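Local structure of small ribosomal subunit biogenesis GTPase RsgA (Thermotoga maritima, 1U0L) at residues A[101-106]-A[287-291]; A[106-111]-A[231-236]; A[142-146]-A[281-285]; A[241-245]-A[260-264]. The protein probably assists late maturation of the 30S ribosomal subunit as a circularly permuted, zinc-binding GTPase that hydrolyses GTP slowly and is stimulated by that subunit. The contacts are given in a common frame with arbitrary orientation. Numbering follows the deposited sequence.

Contact 1: residues A[101-106]-A[287-291]; sequences TYIIDK and NYVKM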
loop_
_atom_site.group_PDB
_atom_site.type_symbol
_atom_site.label_atom_id
_atom_site.label_comp_id
_atom_site.label_asym_id
_atom_site.label_seq_id
_atom_site.Cartn_x
_atom_site.Cartn_y
_atom_site.Cartn_z
ATOM N N THR A 101 8.184 12.746 -8.738
ATOM C CA THR A 101 7.221 11.879 -9.405
ATOM C C THR A 101 7.831 10.490 -9.530
ATOM O O THR A 101 7.122 9.487 -9.487
ATOM C CB THR A 101 6.857 12.383 -10.818
ATOM O OG1 THR A 101 8.040 12.428 -11.624
ATOM C CG2 THR A 101 6.216 13.765 -10.749
ATOM N N TYR A 102 9.151 10.429 -9.678
ATOM C CA TYR A 102 9.826 9.141 -9.800
ATOM C C TYR A 102 9.547 8.250 -8.588
ATOM O O TYR A 102 9.183 7.082 -8.740
ATOM C CB TYR A 102 11.334 9.335 -9.959
ATOM C CG TYR A 102 12.102 8.036 -9.917
ATOM C CD1 TYR A 102 12.199 7.224 -11.047
ATOM C CD2 TYR A 102 12.704 7.604 -8.740
ATOM C CE1 TYR A 102 12.877 6.011 -11.007
ATOM C CE2 TYR A 102 13.383 6.394 -8.681
ATOM C CZ TYR A 102 13.468 5.603 -9.816
ATOM O OH TYR A 102 14.147 4.403 -9.771
ATOM N N ILE A 103 9.733 8.798 -7.387
ATOM C CA ILE A 103 9.466 8.042 -6.168
ATOM C C ILE A 103 7.996 7.666 -6.147
ATOM O O ILE A 103 7.651 6.530 -5.839
ATOM C CB ILE A 103 9.812 8.860 -4.891
ATOM C CG1 ILE A 103 11.245 8.547 -4.459
ATOM C CG2 ILE A 103 8.832 8.538 -3.757
ATOM C CD1 ILE A 103 12.266 8.889 -5.500
ATOM N N ILE A 104 7.135 8.621 -6.492
ATOM C CA ILE A 104 5.697 8.373 -6.527
ATOM C C ILE A 104 5.322 7.205 -7.448
ATOM O O ILE A 104 4.497 6.361 -7.087
ATOM C CB ILE A 104 4.909 9.602 -7.016
ATOM C CG1 ILE A 104 5.045 10.759 -6.039
ATOM C CG2 ILE A 104 3.448 9.251 -7.144
ATOM C CD1 ILE A 104 4.249 11.972 -6.444
ATOM N N ASP A 105 5.918 7.158 -8.636
ATOM C CA ASP A 105 5.602 6.094 -9.579
ATOM C C ASP A 105 6.173 4.746 -9.162
ATOM O O ASP A 105 5.625 3.694 -9.511
ATOM C CB ASP A 105 6.073 6.468 -10.992
ATOM C CG ASP A 105 5.315 7.656 -11.547
ATOM O OD1 ASP A 105 4.157 7.881 -11.098
ATOM O OD2 ASP A 105 5.865 8.357 -12.430
ATOM N N LYS A 106 7.267 4.770 -8.408
ATOM C CA LYS A 106 7.857 3.523 -7.949
ATOM C C LYS A 106 6.912 2.948 -6.897
ATOM O O LYS A 106 6.693 1.731 -6.824
ATOM C CB LYS A 106 9.240 3.770 -7.371
ATOM C CG LYS A 106 9.828 2.566 -6.703
ATOM C CD LYS A 106 11.323 2.621 -6.667
ATOM C CE LYS A 106 11.888 2.507 -8.070
ATOM N NZ LYS A 106 13.385 2.431 -8.030
ATOM N N ASN A 287 9.859 8.082 -16.132
ATOM C CA ASN A 287 10.169 7.263 -14.972
ATOM C C ASN A 287 10.068 5.771 -15.292
ATOM O O ASN A 287 10.885 4.967 -14.797
ATOM C CB ASN A 287 9.249 7.643 -13.813
ATOM C CG ASN A 287 9.479 9.063 -13.336
ATOM O OD1 ASN A 287 10.617 9.462 -13.104
ATOM N ND2 ASN A 287 8.402 9.833 -13.183
ATOM N N TYR A 288 9.080 5.403 -16.118
ATOM C CA TYR A 288 8.907 4.009 -16.509
ATOM C C TYR A 288 10.156 3.517 -17.257
ATOM O O TYR A 288 10.668 2.430 -16.982
ATOM C CB TYR A 288 7.680 3.830 -17.404
ATOM C CG TYR A 288 7.747 2.530 -18.177
ATOM C CD1 TYR A 288 7.771 1.298 -17.513
ATOM C CD2 TYR A 288 7.912 2.535 -19.565
ATOM C CE1 TYR A 288 7.972 0.113 -18.207
ATOM C CE2 TYR A 288 8.114 1.358 -20.269
ATOM C CZ TYR A 288 8.148 0.152 -19.588
ATOM O OH TYR A 288 8.387 -1.007 -20.293
ATOM N N VAL A 289 10.646 4.311 -18.206
ATOM C CA VAL A 289 11.843 3.929 -18.952
ATOM C C VAL A 289 13.059 3.830 -18.028
ATOM O O VAL A 289 13.846 2.889 -18.138
ATOM C CB VAL A 289 12.145 4.936 -20.078
ATOM C CG1 VAL A 289 13.473 4.605 -20.730
ATOM C CG2 VAL A 289 11.027 4.903 -21.104
ATOM N N LYS A 290 13.206 4.803 -17.124
ATOM C CA LYS A 290 14.300 4.814 -16.153
ATOM C C LYS A 290 14.243 3.510 -15.369
ATOM O O LYS A 290 15.238 2.791 -15.247
ATOM C CB LYS A 290 14.140 5.988 -15.190
ATOM C CG LYS A 290 15.141 6.006 -14.037
ATOM C CD LYS A 290 16.544 6.417 -14.476
ATOM C CE LYS A 290 17.511 6.424 -13.298
ATOM N NZ LYS A 290 16.991 7.231 -12.157
ATOM N N MET A 291 13.061 3.205 -14.841
ATOM C CA MET A 291 12.870 1.974 -14.083
ATOM C C MET A 291 13.148 0.755 -14.955
ATOM O O MET A 291 13.788 -0.196 -14.513
ATOM C CB MET A 291 11.448 1.911 -13.507
ATOM C CG MET A 291 11.351 2.508 -12.104
ATOM S SD MET A 291 9.788 2.303 -11.243
ATOM C CE MET A 291 8.948 3.777 -11.775
#
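Two helical segments cross obliquely here: the axes of 101-106 and 287-291 approach to 10.2 Å, with 69° between their N-to-C directions and a signed crossing angle of -69°. The backbones are closest at Tyr102 and Asn287, whose CA atoms lie 5.5 Å apart, and have diverged to 8.1 Å between the CA atoms of Lys106 and Met291. At the close end Asn287, its CA-to-CB bond aimed at the other helix, uses one amide group twice: ND2 donates to Thr101 OG1 at 3.0 Å and to Asp105 OD2 at 3.0 Å, bridging side chains one turn apart. At the wider end longer side chains fill the gap. The Tyr102 ring packs against Met291, with CE1 4.0 Å from Met291 CG, while Lys290 NZ stands 4.8 Å from the Tyr102 ring centroid and 25° off the ring normal, a cation-pi contact over the face. Met291 SD reaches Lys106 CE at 3.8 Å, and Lys106 NZ in turn donates to Tyr102 OH at 2.7 Å. The contact thus joins the first helix of the permuted GTPase domain, 101-113, to the C-terminal helix 282-296. Asp105 OD1 also binds Tyr143 of helix 130-143 and forms a salt bridge with Arg284, and on another side of helix 282-296 Tyr288 meets Phe248 and Phe251 edge-to-face.

Contact 2: residues A[106-111]-A[231-236]; sequences KFLVLA and FANLEI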
loop_
_atom_site.group_PDB
_atom_site.type_symbol
_atom_site.label_atom_id
_atom_site.label_comp_id
_atom_site.label_asym_id
_atom_site.label_seq_id
_atom_site.Cartn_x
_atom_site.Cartn_y
_atom_site.Cartn_z
ATOM N N LYS A 106 7.267 4.770 -8.408
ATOM C CA LYS A 106 7.857 3.523 -7.949
ATOM C C LYS A 106 6.912 2.948 -6.897
ATOM O O LYS A 106 6.693 1.731 -6.824
ATOM C CB LYS A 106 9.240 3.770 -7.371
ATOM C CG LYS A 106 9.828 2.566 -6.703
ATOM C CD LYS A 106 11.323 2.621 -6.667
ATOM C CE LYS A 106 11.888 2.507 -8.070
ATOM N NZ LYS A 106 13.385 2.431 -8.030
ATOM N N PHE A 107 6.331 3.838 -6.099
ATOM C CA PHE A 107 5.382 3.428 -5.073
ATOM C C PHE A 107 4.146 2.830 -5.728
ATOM O O PHE A 107 3.686 1.750 -5.330
ATOM C CB PHE A 107 4.992 4.618 -4.202
ATOM C CG PHE A 107 5.825 4.749 -2.978
ATOM C CD1 PHE A 107 6.330 5.984 -2.590
ATOM C CD2 PHE A 107 6.115 3.630 -2.202
ATOM C CE1 PHE A 107 7.119 6.105 -1.441
ATOM C CE2 PHE A 107 6.903 3.734 -1.049
ATOM C CZ PHE A 107 7.409 4.980 -0.667
ATOM N N LEU A 108 3.615 3.533 -6.733
ATOM C CA LEU A 108 2.441 3.059 -7.453
ATOM C C LEU A 108 2.748 1.723 -8.128
ATOM O O LEU A 108 1.938 0.803 -8.072
ATOM C CB LEU A 108 1.998 4.095 -8.491
ATOM C CG LEU A 108 1.455 5.400 -7.904
ATOM C CD1 LEU A 108 1.265 6.425 -9.005
ATOM C CD2 LEU A 108 0.143 5.138 -7.180
ATOM N N VAL A 109 3.920 1.607 -8.747
ATOM C CA VAL A 109 4.300 0.359 -9.399
ATOM C C VAL A 109 4.199 -0.772 -8.375
ATOM O O VAL A 109 3.630 -1.827 -8.656
ATOM C CB VAL A 109 5.740 0.421 -9.958
ATOM C CG1 VAL A 109 6.206 -0.969 -10.355
ATOM C CG2 VAL A 109 5.789 1.339 -11.171
ATOM N N LEU A 110 4.742 -0.540 -7.183
ATOM C CA LEU A 110 4.693 -1.530 -6.107
ATOM C C LEU A 110 3.262 -1.864 -5.665
ATOM O O LEU A 110 2.918 -3.030 -5.453
ATOM C CB LEU A 110 5.489 -1.033 -4.898
ATOM C CG LEU A 110 7.000 -1.138 -5.046
ATOM C CD1 LEU A 110 7.659 -0.423 -3.888
ATOM C CD2 LEU A 110 7.431 -2.588 -5.111
ATOM N N ALA A 111 2.433 -0.838 -5.518
ATOM C CA ALA A 111 1.051 -1.034 -5.099
ATOM C C ALA A 111 0.292 -1.837 -6.155
ATOM O O ALA A 111 -0.532 -2.706 -5.831
ATOM C CB ALA A 111 0.378 0.316 -4.883
ATOM N N PHE A 231 5.977 -0.202 1.583
ATOM C CA PHE A 231 7.257 -0.513 0.970
ATOM C C PHE A 231 8.283 0.590 1.157
ATOM O O PHE A 231 8.815 1.123 0.181
ATOM C CB PHE A 231 7.061 -0.751 -0.515
ATOM C CG PHE A 231 5.650 -1.088 -0.899
ATOM C CD1 PHE A 231 4.654 -0.124 -0.828
ATOM C CD2 PHE A 231 5.327 -2.359 -1.369
ATOM C CE1 PHE A 231 3.356 -0.416 -1.222
ATOM C CE2 PHE A 231 4.036 -2.661 -1.767
ATOM C CZ PHE A 231 3.044 -1.688 -1.695
ATOM N N ALA A 232 8.571 0.916 2.413
ATOM C CA ALA A 232 9.524 1.963 2.737
ATOM C C ALA A 232 10.879 1.752 2.093
ATOM O O ALA A 232 11.629 2.708 1.898
ATOM C CB ALA A 232 9.676 2.081 4.239
ATOM N N ASN A 233 11.205 0.514 1.753
ATOM C CA ASN A 233 12.496 0.260 1.138
ATOM C C ASN A 233 12.447 0.346 -0.384
ATOM O O ASN A 233 13.422 0.007 -1.054
ATOM C CB ASN A 233 13.033 -1.098 1.564
ATOM C CG ASN A 233 12.090 -2.211 1.232
ATOM O OD1 ASN A 233 11.696 -2.383 0.080
ATOM N ND2 ASN A 233 11.714 -2.983 2.242
ATOM N N LEU A 234 11.320 0.803 -0.925
ATOM C CA LEU A 234 11.163 0.964 -2.370
ATOM C C LEU A 234 11.996 -0.047 -3.162
ATOM O O LEU A 234 12.831 0.335 -3.981
ATOM C CB LEU A 234 11.575 2.386 -2.767
ATOM C CG LEU A 234 10.690 3.531 -2.256
ATOM C CD1 LEU A 234 11.449 4.845 -2.321
ATOM C CD2 LEU A 234 9.404 3.618 -3.087
ATOM N N GLU A 235 11.768 -1.332 -2.918
ATOM C CA GLU A 235 12.523 -2.372 -3.602
ATOM C C GLU A 235 11.811 -3.017 -4.778
ATOM O O GLU A 235 10.961 -3.884 -4.605
ATOM C CB GLU A 235 12.944 -3.458 -2.616
ATOM C CG GLU A 235 14.110 -3.063 -1.736
ATOM C CD GLU A 235 14.419 -4.103 -0.671
ATOM O OE1 GLU A 235 15.438 -3.949 0.037
ATOM O OE2 GLU A 235 13.639 -5.071 -0.541
ATOM N N ILE A 236 12.183 -2.585 -5.975
ATOM C CA ILE A 236 11.630 -3.111 -7.213
ATOM C C ILE A 236 12.694 -3.996 -7.836
ATOM O O ILE A 236 13.572 -3.511 -8.543
ATOM C CB ILE A 236 11.308 -1.985 -8.196
ATOM C CG1 ILE A 236 10.033 -1.277 -7.763
ATOM C CG2 ILE A 236 11.154 -2.534 -9.592
ATOM C CD1 ILE A 236 9.604 -0.188 -8.713
#
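This buried contact, 530 Å² in all, is made by side chains of segment 106-111 of helix 101-113 and of the irregular segment 231-236, which opens with a type I turn from Phe231 to Leu234. Leu110 (chi1 m, chi2 t) points at the loop: its CB sits over the Phe231 ring, 3.8 Å from the centroid and 12° off the normal, and its CD1 reaches Phe231 CB at 3.4 Å. Leu234, with an m,t side chain, lays CD2 on the face of the Phe107 ring, 3.3 Å from the centroid, a tight CH-pi contact. Ile236, also m,t but poorly ordered, extends CD1 to within 3.4 Å of Lys106 CG and 3.9 Å of Val109 CG1. Lys106 contributes CG, while its NZ hydrogen-bonds Tyr102 OH. Phe107 also touches Leu90 of the central sheet and lies against Gly176 of the inferred GTP-binding P-loop. With no hydrogen bond across the segments, the loop after strand 224-226 is held to the helix by apolar and CH-pi contacts.

Contact 3: residues A[142-146]-A[281-285]; sequences IYSGL and AESRY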
loop_
_atom_site.group_PDB
_atom_site.type_symbol
_atom_site.label_atom_id
_atom_site.label_comp_id
_atom_site.label_asym_id
_atom_site.label_seq_id
_atom_site.Cartn_x
_atom_site.Cartn_y
_atom_site.Cartn_z
ATOM N N ILE A 142 -1.318 15.150 -13.301
ATOM C CA ILE A 142 -0.738 13.884 -13.717
ATOM C C ILE A 142 -1.513 12.688 -13.219
ATOM O O ILE A 142 -1.838 11.791 -13.987
ATOM C CB ILE A 142 0.702 13.685 -13.182
ATOM C CG1 ILE A 142 1.649 14.719 -13.791
ATOM C CG2 ILE A 142 1.195 12.251 -13.487
ATOM C CD1 ILE A 142 3.083 14.470 -13.442
ATOM N N TYR A 143 -1.805 12.668 -11.929
ATOM C CA TYR A 143 -2.474 11.523 -11.351
ATOM C C TYR A 143 -3.978 11.608 -11.179
ATOM O O TYR A 143 -4.615 10.629 -10.780
ATOM C CB TYR A 143 -1.815 11.195 -10.017
ATOM C CG TYR A 143 -0.338 10.920 -10.154
ATOM C CD1 TYR A 143 0.602 11.923 -9.962
ATOM C CD2 TYR A 143 0.117 9.657 -10.491
ATOM C CE1 TYR A 143 1.967 11.666 -10.103
ATOM C CE2 TYR A 143 1.480 9.385 -10.634
ATOM C CZ TYR A 143 2.396 10.390 -10.437
ATOM O OH TYR A 143 3.738 10.101 -10.554
ATOM N N SER A 144 -4.561 12.759 -11.484
ATOM C CA SER A 144 -6.006 12.908 -11.337
ATOM C C SER A 144 -6.785 11.750 -11.991
ATOM O O SER A 144 -7.614 11.098 -11.353
ATOM C CB SER A 144 -6.450 14.237 -11.948
ATOM O OG SER A 144 -7.814 14.494 -11.691
ATOM N N GLY A 145 -6.495 11.483 -13.260
ATOM C CA GLY A 145 -7.209 10.438 -13.964
ATOM C C GLY A 145 -6.745 9.011 -13.787
ATOM O O GLY A 145 -7.280 8.112 -14.439
ATOM N N LEU A 146 -5.766 8.782 -12.915
ATOM C CA LEU A 146 -5.256 7.428 -12.699
ATOM C C LEU A 146 -5.530 6.918 -11.292
ATOM O O LEU A 146 -5.548 5.705 -11.062
ATOM C CB LEU A 146 -3.751 7.388 -12.961
ATOM C CG LEU A 146 -3.258 7.955 -14.296
ATOM C CD1 LEU A 146 -1.728 7.994 -14.329
ATOM C CD2 LEU A 146 -3.790 7.115 -15.422
ATOM N N ALA A 281 1.311 11.482 -19.523
ATOM C CA ALA A 281 2.238 12.469 -18.965
ATOM C C ALA A 281 3.685 12.062 -19.257
ATOM O O ALA A 281 4.048 10.898 -19.124
ATOM C CB ALA A 281 2.027 12.606 -17.456
ATOM N N GLU A 282 4.508 13.020 -19.660
ATOM C CA GLU A 282 5.906 12.724 -19.957
ATOM C C GLU A 282 6.604 12.077 -18.760
ATOM O O GLU A 282 7.335 11.094 -18.916
ATOM C CB GLU A 282 6.646 14.002 -20.358
ATOM C CG GLU A 282 6.006 14.731 -21.531
ATOM C CD GLU A 282 6.790 15.953 -21.968
ATOM O OE1 GLU A 282 6.303 16.681 -22.862
ATOM O OE2 GLU A 282 7.892 16.182 -21.419
ATOM N N SER A 283 6.362 12.626 -17.568
ATOM C CA SER A 283 6.966 12.114 -16.344
ATOM C C SER A 283 6.724 10.630 -16.218
ATOM O O SER A 283 7.632 9.871 -15.882
ATOM C CB SER A 283 6.384 12.825 -15.125
ATOM O OG SER A 283 4.975 12.782 -15.142
ATOM N N ARG A 284 5.494 10.216 -16.496
ATOM C CA ARG A 284 5.148 8.807 -16.406
ATOM C C ARG A 284 6.065 7.994 -17.305
ATOM O O ARG A 284 6.801 7.113 -16.838
ATOM C CB ARG A 284 3.685 8.593 -16.801
ATOM C CG ARG A 284 2.693 9.190 -15.803
ATOM C CD ARG A 284 2.696 8.438 -14.471
ATOM N NE ARG A 284 2.069 7.130 -14.610
ATOM C CZ ARG A 284 1.869 6.274 -13.614
ATOM N NH1 ARG A 284 2.250 6.583 -12.387
ATOM N NH2 ARG A 284 1.283 5.107 -13.847
ATOM N N TYR A 285 6.030 8.297 -18.599
ATOM C CA TYR A 285 6.866 7.578 -19.546
ATOM C C TYR A 285 8.332 7.555 -19.091
ATOM O O TYR A 285 8.978 6.500 -19.026
ATOM C CB TYR A 285 6.786 8.225 -20.932
ATOM C CG TYR A 285 7.579 7.437 -21.937
ATOM C CD1 TYR A 285 7.127 6.201 -22.376
ATOM C CD2 TYR A 285 8.838 7.860 -22.347
ATOM C CE1 TYR A 285 7.909 5.396 -23.184
ATOM C CE2 TYR A 285 9.632 7.059 -23.160
ATOM C CZ TYR A 285 9.160 5.823 -23.568
ATOM O OH TYR A 285 9.952 4.985 -24.325
#
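The end of one helix packs on the start of another: the C-terminal part of helix 130-143, in the permuted GTPase domain, meets the start of the C-terminal helix 282-296, and 224 Å² is buried between the segments. Ile142, in the m,t conformation, points across the gap and spreads over the helix start. Its CG2 lies 4.1 Å from CB of Ala281, the N-cap residue, and 4.1 Å from Arg284 CG, while its CD1 comes within 3.1 Å of Ser283 OG. Tyr143 leaves its backbone sideways, yet its ring end comes nearer; the hydroxyl hydrogen-bonds Asp105 of helix 101-113. The chain then turns, Leu146 N bonding to Tyr143 O at 3.0 Å, and so brings Leu146 back to the interface. No hydrogen bond links the segments; Arg284 forms salt bridges instead with Asp105 and Glu250. Leu146 CD1 lies over one face of the guanidinium, 3.9 Å from Arg284 NE, and Arg284 NH1 comes to the edge of the Tyr143 ring, 3.4 Å from Tyr143 CE2.

Contact 4: residues A[241-245]-A[260-264]; sequences PEELK and DCNHV. With ZN (zinc ion), chain D.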
loop_
_atom_site.group_PDB
_atom_site.type_symbol
_atom_site.label_atom_id
_atom_site.label_comp_id
_atom_site.label_asym_id
_atom_site.label_seq_id
_atom_site.Cartn_x
_atom_site.Cartn_y
_atom_site.Cartn_z
ATOM N N PRO A 241 11.988 -6.871 -16.379
ATOM C CA PRO A 241 11.870 -5.668 -17.210
ATOM C C PRO A 241 10.574 -5.625 -18.019
ATOM O O PRO A 241 9.792 -4.681 -17.916
ATOM C CB PRO A 241 13.105 -5.744 -18.107
ATOM C CG PRO A 241 14.098 -6.473 -17.241
ATOM C CD PRO A 241 13.248 -7.580 -16.648
ATOM N N GLU A 242 10.360 -6.661 -18.822
ATOM C CA GLU A 242 9.176 -6.766 -19.674
ATOM C C GLU A 242 7.865 -6.811 -18.892
ATOM O O GLU A 242 6.787 -6.719 -19.473
ATOM C CB GLU A 242 9.295 -8.008 -20.563
ATOM C CG GLU A 242 9.789 -9.251 -19.826
ATOM C CD GLU A 242 11.299 -9.286 -19.661
ATOM O OE1 GLU A 242 11.784 -10.009 -18.764
ATOM O OE2 GLU A 242 12.004 -8.603 -20.436
ATOM N N GLU A 243 7.965 -6.945 -17.575
ATOM C CA GLU A 243 6.786 -7.009 -16.716
ATOM C C GLU A 243 6.315 -5.626 -16.243
ATOM O O GLU A 243 5.111 -5.351 -16.158
ATOM C CB GLU A 243 7.102 -7.900 -15.513
ATOM C CG GLU A 243 6.070 -7.876 -14.403
ATOM C CD GLU A 243 6.449 -8.802 -13.261
ATOM O OE1 GLU A 243 5.766 -8.765 -12.214
ATOM O OE2 GLU A 243 7.427 -9.568 -13.419
ATOM N N LEU A 244 7.282 -4.766 -15.941
ATOM C CA LEU A 244 7.032 -3.411 -15.471
ATOM C C LEU A 244 5.895 -2.665 -16.190
ATOM O O LEU A 244 5.062 -2.033 -15.542
ATOM C CB LEU A 244 8.319 -2.601 -15.610
ATOM C CG LEU A 244 8.823 -1.699 -14.484
ATOM C CD1 LEU A 244 9.787 -0.695 -15.096
ATOM C CD2 LEU A 244 7.681 -0.978 -13.798
ATOM N N LYS A 245 5.865 -2.733 -17.520
ATOM C CA LYS A 245 4.854 -2.028 -18.317
ATOM C C LYS A 245 3.407 -2.250 -17.863
ATOM O O LYS A 245 2.539 -1.412 -18.108
ATOM C CB LYS A 245 4.986 -2.413 -19.797
ATOM C CG LYS A 245 4.398 -3.773 -20.121
ATOM C CD LYS A 245 4.636 -4.189 -21.551
ATOM C CE LYS A 245 6.086 -4.529 -21.783
ATOM N NZ LYS A 245 6.225 -5.472 -22.922
ATOM N N ASP A 260 3.793 -7.525 -27.467
ATOM C CA ASP A 260 4.447 -7.209 -26.202
ATOM C C ASP A 260 5.643 -6.282 -26.450
ATOM O O ASP A 260 6.804 -6.671 -26.331
ATOM C CB ASP A 260 4.918 -8.480 -25.487
ATOM C CG ASP A 260 5.467 -8.193 -24.092
ATOM O OD1 ASP A 260 4.722 -7.615 -23.267
ATOM O OD2 ASP A 260 6.635 -8.542 -23.820
ATOM N N CYS A 261 5.329 -5.048 -26.811
ATOM C CA CYS A 261 6.324 -4.031 -27.063
ATOM C C CYS A 261 6.598 -3.385 -25.711
ATOM O O CYS A 261 5.661 -2.970 -25.034
ATOM C CB CYS A 261 5.741 -3.004 -28.021
ATOM S SG CYS A 261 6.654 -1.484 -28.140
ATOM N N ASN A 262 7.865 -3.304 -25.316
ATOM C CA ASN A 262 8.231 -2.713 -24.039
ATOM C C ASN A 262 8.149 -1.190 -24.017
ATOM O O ASN A 262 8.438 -0.556 -22.998
ATOM C CB ASN A 262 9.627 -3.179 -23.635
ATOM C CG ASN A 262 9.679 -4.679 -23.354
ATOM O OD1 ASN A 262 8.817 -5.224 -22.651
ATOM N ND2 ASN A 262 10.694 -5.351 -23.894
ATOM N N HIS A 263 7.759 -0.605 -25.145
ATOM C CA HIS A 263 7.593 0.840 -25.258
ATOM C C HIS A 263 8.870 1.686 -25.165
ATOM O O HIS A 263 8.790 2.905 -25.022
ATOM C CB HIS A 263 6.597 1.320 -24.202
ATOM C CG HIS A 263 5.444 0.388 -23.996
ATOM N ND1 HIS A 263 4.463 0.200 -24.944
ATOM C CD2 HIS A 263 5.139 -0.438 -22.967
ATOM C CE1 HIS A 263 3.601 -0.700 -24.507
ATOM N NE2 HIS A 263 3.988 -1.104 -23.310
ATOM N N VAL A 264 10.042 1.060 -25.238
ATOM C CA VAL A 264 11.286 1.824 -25.166
ATOM C C VAL A 264 11.804 2.151 -26.568
ATOM O O VAL A 264 11.490 3.202 -27.113
ATOM C CB VAL A 264 12.398 1.061 -24.407
ATOM C CG1 VAL A 264 13.668 1.919 -24.339
ATOM C CG2 VAL A 264 11.922 0.696 -23.015
HETATM ZN ZN ZN D . 5.103 -0.025 -27.233
#
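Lys245 is the hub: its side chain crosses from segment 241-245, whose weakly bonded helix runs about 241-244, to the loop 260-264, where NZ finds three acceptors. It forms a salt bridge with Asp260 OD1 at 2.6 Å, although Asp260 is poorly ordered, donates to Asn262 OD1 at 2.6 Å, and makes a weak third bond to Cys261 O at 3.3 Å. Asn262 OD1 also lies 3.4 Å from Glu242 CA, where the two backbones come nearest. Within the loop, His263 N donates to Cys261 SG at 3.3 Å. The Asn262 and His263 carbonyls accept from the hydroxyls of Tyr288 and Tyr285 on helix 282-296, and Glu266 accepts from the backbone N of Asn262. The two imidazole nitrogens of His263 have different surroundings: Lys245 CD packs 3.6 Å from NE2, whereas ND1 binds zinc at 2.4 Å. With Cys261 SG 2.3 Å from the metal, and Cys256 and Cys269 completing the set, this is the three-cysteine, one-histidine site of the RsgA zinc finger.

Contact 2 is the most deeply placed, its centre about 9 Å from the centre of the chain, and it is almost wholly apolar. The other three are only partly buried: the centres of contacts 1 and 3 lie about 16 and 19 Å from the centre of the chain, and both mix packing with polar groups. The centre of contact 4 lies about 23 Å from the centre of the chain, and polar and metal bonds dominate there. Helix 101-113 serves contacts 1 and 2, which share Lys106, and helix 282-296 serves contacts 1 and 3, which Asp105 ties together. Helix 282-296 also hydrogen-bonds the zinc loop of contact 4, so it contacts both the GTPase domain and the zinc site.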